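Local coordinates for thioesterase superfamily protein (Sulfolobus solfataricus, PDB 2GF6), which probably hydrolyses fatty acyl-CoA thioesters, as a hotdog-fold member of the 4-hydroxybenzoyl-CoA thioesterase family that binds coenzyme A, at residues Glu6-Asp17 / Arg31-Phe40. Sequence-based numbering, arbitrary orientation.
Sequences EYVFEDVVRIYD and RFFTNTIEKF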
loop_
_atom_site.group_PDB
_atom_site.type_symbol
_atom_site.label_atom_id
_atom_site.label_comp_id
_atom_site.label_asym_id
_atom_site.label_seq_id
_atom_site.Cartn_x
_atom_site.Cartn_y
_atom_site.Cartn_z
ATOM N N GLU A 6 12.683 20.005 -14.573
ATOM C CA GLU A 6 11.828 18.828 -14.856
ATOM C C GLU A 6 12.375 17.567 -14.231
ATOM O O GLU A 6 11.652 16.571 -14.096
ATOM C CB GLU A 6 11.710 18.518 -16.356
ATOM C CG GLU A 6 11.706 19.688 -17.258
ATOM C CD GLU A 6 13.086 20.052 -17.670
ATOM O OE1 GLU A 6 13.524 19.502 -18.703
ATOM O OE2 GLU A 6 13.712 20.898 -16.980
ATOM N N TYR A 7 13.669 17.587 -13.925
ATOM C CA TYR A 7 14.378 16.397 -13.543
ATOM C C TYR A 7 14.511 16.308 -12.048
ATOM O O TYR A 7 14.978 15.292 -11.570
ATOM C CB TYR A 7 15.767 16.378 -14.194
ATOM C CG TYR A 7 15.710 16.386 -15.714
ATOM C CD1 TYR A 7 15.200 15.299 -16.417
ATOM C CD2 TYR A 7 16.150 17.465 -16.434
ATOM C CE1 TYR A 7 15.124 15.306 -17.797
ATOM C CE2 TYR A 7 16.080 17.481 -17.814
ATOM C CZ TYR A 7 15.571 16.399 -18.495
ATOM O OH TYR A 7 15.514 16.403 -19.880
ATOM N N VAL A 8 14.122 17.371 -11.325
ATOM C CA VAL A 8 14.246 17.451 -9.862
ATOM C C VAL A 8 12.861 17.418 -9.213
ATOM O O VAL A 8 11.989 18.218 -9.555
ATOM C CB VAL A 8 14.965 18.759 -9.412
ATOM C CG1 VAL A 8 15.373 18.688 -7.931
ATOM C CG2 VAL A 8 16.192 19.048 -10.270
ATOM N N PHE A 9 12.676 16.506 -8.264
ATOM C CA PHE A 9 11.443 16.410 -7.480
ATOM C C PHE A 9 11.757 16.296 -5.999
ATOM O O PHE A 9 12.632 15.528 -5.625
ATOM C CB PHE A 9 10.654 15.163 -7.907
ATOM C CG PHE A 9 9.347 14.990 -7.172
ATOM C CD1 PHE A 9 8.251 15.762 -7.505
ATOM C CD2 PHE A 9 9.222 14.057 -6.161
ATOM C CE1 PHE A 9 7.049 15.621 -6.840
ATOM C CE2 PHE A 9 8.027 13.911 -5.481
ATOM C CZ PHE A 9 6.934 14.707 -5.820
ATOM N N GLU A 10 11.021 17.017 -5.152
ATOM C CA GLU A 10 11.209 16.898 -3.709
ATOM C C GLU A 10 9.991 16.325 -3.007
ATOM O O GLU A 10 8.852 16.639 -3.366
ATOM C CB GLU A 10 11.555 18.249 -3.088
ATOM C CG GLU A 10 12.577 19.009 -3.858
ATOM C CD GLU A 10 13.197 20.079 -3.022
ATOM O OE1 GLU A 10 12.496 21.046 -2.662
ATOM O OE2 GLU A 10 14.389 19.921 -2.705
ATOM N N ASP A 11 10.251 15.480 -2.002
ATOM C CA ASP A 11 9.201 14.811 -1.251
ATOM C C ASP A 11 9.651 14.620 0.199
ATOM O O ASP A 11 10.783 14.908 0.548
ATOM C CB ASP A 11 8.842 13.472 -1.906
ATOM C CG ASP A 11 7.328 13.204 -1.911
ATOM O OD1 ASP A 11 6.651 13.591 -0.926
ATOM O OD2 ASP A 11 6.816 12.634 -2.909
ATOM N N VAL A 12 8.740 14.155 1.038
ATOM C CA VAL A 12 8.989 13.986 2.475
ATOM C C VAL A 12 8.468 12.602 2.881
ATOM O O VAL A 12 7.419 12.154 2.376
ATOM C CB VAL A 12 8.323 15.142 3.295
ATOM C CG1 VAL A 12 6.803 15.118 3.149
ATOM C CG2 VAL A 12 8.715 15.100 4.758
ATOM N N VAL A 13 9.228 11.914 3.731
ATOM C CA VAL A 13 8.851 10.577 4.169
ATOM C C VAL A 13 7.729 10.646 5.197
ATOM O O VAL A 13 7.826 11.355 6.193
ATOM C CB VAL A 13 10.063 9.771 4.742
ATOM C CG1 VAL A 13 9.648 8.336 5.137
ATOM C CG2 VAL A 13 11.192 9.673 3.705
ATOM N N ARG A 14 6.669 9.884 4.924
ATOM C CA ARG A 14 5.400 9.946 5.643
ATOM C C ARG A 14 5.190 8.633 6.411
ATOM O O ARG A 14 5.885 7.638 6.197
ATOM C CB ARG A 14 4.246 10.177 4.664
ATOM C CG ARG A 14 3.605 11.535 4.735
ATOM C CD ARG A 14 4.385 12.604 4.024
ATOM N NE ARG A 14 3.596 13.836 3.859
ATOM C CZ ARG A 14 3.522 14.549 2.732
ATOM N NH1 ARG A 14 4.206 14.187 1.635
ATOM N NH2 ARG A 14 2.765 15.631 2.698
ATOM N N ILE A 15 4.234 8.624 7.323
ATOM C CA ILE A 15 3.983 7.409 8.118
ATOM C C ILE A 15 3.602 6.221 7.245
ATOM O O ILE A 15 3.973 5.069 7.506
ATOM C CB ILE A 15 2.883 7.663 9.203
ATOM C CG1 ILE A 15 2.798 6.471 10.146
ATOM C CG2 ILE A 15 1.494 8.043 8.559
ATOM C CD1 ILE A 15 4.099 6.152 10.827
ATOM N N TYR A 16 2.852 6.492 6.196
ATOM C CA TYR A 16 2.469 5.433 5.296
ATOM C C TYR A 16 3.644 5.015 4.381
ATOM O O TYR A 16 3.516 4.081 3.578
ATOM C CB TYR A 16 1.222 5.828 4.482
ATOM C CG TYR A 16 1.292 7.191 3.824
ATOM C CD1 TYR A 16 2.027 7.383 2.659
ATOM C CD2 TYR A 16 0.585 8.276 4.330
ATOM C CE1 TYR A 16 2.111 8.616 2.051
ATOM C CE2 TYR A 16 0.674 9.545 3.715
ATOM C CZ TYR A 16 1.443 9.694 2.567
ATOM O OH TYR A 16 1.549 10.923 1.914
ATOM N N ASP A 17 4.786 5.697 4.474
ATOM C CA ASP A 17 5.986 5.239 3.726
ATOM C C ASP A 17 6.858 4.265 4.495
ATOM O O ASP A 17 7.825 3.731 3.953
ATOM C CB ASP A 17 6.850 6.432 3.294
ATOM C CG ASP A 17 6.128 7.342 2.317
ATOM O OD1 ASP A 17 5.441 6.816 1.411
ATOM O OD2 ASP A 17 6.227 8.563 2.495
ATOM N N ARG A 31 6.637 5.176 -4.705
ATOM C CA ARG A 31 5.855 6.368 -4.552
ATOM C C ARG A 31 6.727 7.494 -5.021
ATOM O O ARG A 31 6.303 8.338 -5.751
ATOM C CB ARG A 31 5.399 6.597 -3.099
ATOM C CG ARG A 31 4.398 7.767 -2.984
ATOM C CD ARG A 31 3.780 7.964 -1.606
ATOM N NE ARG A 31 4.655 8.652 -0.662
ATOM C CZ ARG A 31 4.989 9.947 -0.696
ATOM N NH1 ARG A 31 4.596 10.750 -1.672
ATOM N NH2 ARG A 31 5.771 10.433 0.261
ATOM N N PHE A 32 7.980 7.490 -4.601
ATOM C CA PHE A 32 8.823 8.640 -4.882
ATOM C C PHE A 32 9.146 8.752 -6.375
ATOM O O PHE A 32 9.105 9.849 -6.922
ATOM C CB PHE A 32 10.129 8.584 -4.082
ATOM C CG PHE A 32 9.933 8.374 -2.605
ATOM C CD1 PHE A 32 8.948 9.060 -1.900
ATOM C CD2 PHE A 32 10.745 7.484 -1.915
ATOM C CE1 PHE A 32 8.787 8.870 -0.523
ATOM C CE2 PHE A 32 10.572 7.262 -0.561
ATOM C CZ PHE A 32 9.597 7.967 0.138
ATOM N N PHE A 33 9.534 7.644 -7.013
ATOM C CA PHE A 33 10.039 7.736 -8.371
ATOM C C PHE A 33 8.885 7.922 -9.377
ATOM O O PHE A 33 9.024 8.681 -10.362
ATOM C CB PHE A 33 11.068 6.619 -8.682
ATOM C CG PHE A 33 10.519 5.218 -8.790
ATOM C CD1 PHE A 33 9.550 4.877 -9.734
ATOM C CD2 PHE A 33 11.087 4.197 -8.047
ATOM C CE1 PHE A 33 9.096 3.563 -9.863
ATOM C CE2 PHE A 33 10.639 2.876 -8.180
ATOM C CZ PHE A 33 9.647 2.566 -9.096
ATOM N N THR A 34 7.723 7.335 -9.065
ATOM C CA THR A 34 6.479 7.585 -9.830
ATOM C C THR A 34 6.106 9.068 -9.824
ATOM O O THR A 34 5.854 9.656 -10.857
ATOM C CB THR A 34 5.321 6.713 -9.279
ATOM O OG1 THR A 34 5.762 5.364 -9.284
ATOM C CG2 THR A 34 4.042 6.820 -10.163
ATOM N N ASN A 35 6.107 9.687 -8.650
ATOM C CA ASN A 35 5.899 11.116 -8.582
ATOM C C ASN A 35 6.938 11.853 -9.412
ATOM O O ASN A 35 6.624 12.806 -10.128
ATOM C CB ASN A 35 5.956 11.600 -7.137
ATOM C CG ASN A 35 4.762 11.160 -6.315
ATOM O OD1 ASN A 35 3.684 10.868 -6.853
ATOM N ND2 ASN A 35 4.945 11.114 -5.003
ATOM N N THR A 36 8.192 11.431 -9.316
ATOM C CA THR A 36 9.247 12.138 -10.075
ATOM C C THR A 36 8.994 12.010 -11.586
ATOM O O THR A 36 9.050 13.018 -12.339
ATOM C CB THR A 36 10.647 11.632 -9.685
ATOM O OG1 THR A 36 10.815 11.775 -8.277
ATOM C CG2 THR A 36 11.743 12.405 -10.374
ATOM N N ILE A 37 8.705 10.789 -12.033
ATOM C CA ILE A 37 8.473 10.512 -13.464
ATOM C C ILE A 37 7.181 11.169 -13.956
ATOM O O ILE A 37 7.153 11.785 -15.025
ATOM C CB ILE A 37 8.448 9.024 -13.765
ATOM C CG1 ILE A 37 9.846 8.448 -13.553
ATOM C CG2 ILE A 37 7.997 8.796 -15.210
ATOM C CD1 ILE A 37 9.894 6.952 -13.394
ATOM N N GLU A 38 6.129 11.067 -13.157
ATOM C CA GLU A 38 4.884 11.691 -13.500
ATOM C C GLU A 38 5.097 13.181 -13.699
ATOM O O GLU A 38 4.585 13.727 -14.661
ATOM C CB GLU A 38 3.820 11.444 -12.437
ATOM C CG GLU A 38 2.492 12.090 -12.781
ATOM C CD GLU A 38 1.323 11.649 -11.912
ATOM O OE1 GLU A 38 1.480 10.875 -10.925
ATOM O OE2 GLU A 38 0.212 12.075 -12.242
ATOM N N LYS A 39 5.851 13.836 -12.802
ATOM C CA LYS A 39 6.028 15.296 -12.911
ATOM C C LYS A 39 6.822 15.651 -14.161
ATOM O O LYS A 39 6.468 16.568 -14.905
ATOM C CB LYS A 39 6.719 15.864 -11.655
ATOM C CG LYS A 39 6.787 17.391 -11.629
ATOM C CD LYS A 39 7.673 17.954 -10.483
ATOM C CE LYS A 39 9.166 17.704 -10.718
ATOM N NZ LYS A 39 9.864 18.803 -11.496
ATOM N N PHE A 40 7.900 14.907 -14.393
ATOM C CA PHE A 40 8.700 15.087 -15.591
ATOM C C PHE A 40 7.863 15.015 -16.872
ATOM O O PHE A 40 7.969 15.878 -17.741
ATOM C CB PHE A 40 9.832 14.055 -15.644
ATOM C CG PHE A 40 10.495 13.980 -16.972
ATOM C CD1 PHE A 40 11.412 14.928 -17.350
ATOM C CD2 PHE A 40 10.171 12.969 -17.867
ATOM C CE1 PHE A 40 12.016 14.862 -18.576
ATOM C CE2 PHE A 40 10.772 12.895 -19.098
ATOM C CZ PHE A 40 11.699 13.839 -19.457
HETATM O O HOH W 1 10.607 15.348 -12.082
#
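R31 leaves the helix with CG anti to its backbone N and bends at chi3 (79°), which turns its guanidinium edge toward D17. D17 holds CG beside its own backbone N and presents both oxygens. The grip is side-on and nearly coplanar. R31 NE meets the syn lone pair of D17 OD1 at 2.9 Å, almost straight at 167°. R31 NH2 gives the second bond, to D17 OD2, also 2.9 Å. It meets D17 OD2 on the syn side and the backbone N of R14 meets it on the anti side, so two donors hold this oxygen. D11 meets the same guanidinium with its carboxylate nearly perpendicular to it. Its bonds there are weak, the shorter from R31 NH1 to D11 OD2 (3.2 Å). N35 ND2 also donates to D11 OD2, nearly along the C-O axis. R14 NH1 makes a salt bridge to D11 OD1, so D11, R14, D17 and R31 form one network, in which the acids probably offset the two arginine charges. With an alanine at R31, D17 would probably lose its paired cation and D11 one of its positive partners, each carboxylate then held mainly by its remaining N-H donors.

Further along the strand, N35 O and T36 N lie over one face of the F9 ring, with K39 CD at its edge. N35 CB touches F9 CZ at 3.5 Å. K39 NZ ends weakly on V8 O, while its salt bridge goes to E43. A water joins E6 O to T36 O, and the rings of Y7 and F40 are slid apart, with centroids 5.3 Å apart. N35 OD1 accepts from Y16 of the second subunit, so this face adjoins a subunit interface. Strand 8-12 pairs with strand 76-85 and runs at 140° to the helix segment. This is the hotdog fold: an antiparallel sheet wrapped around a long central helix.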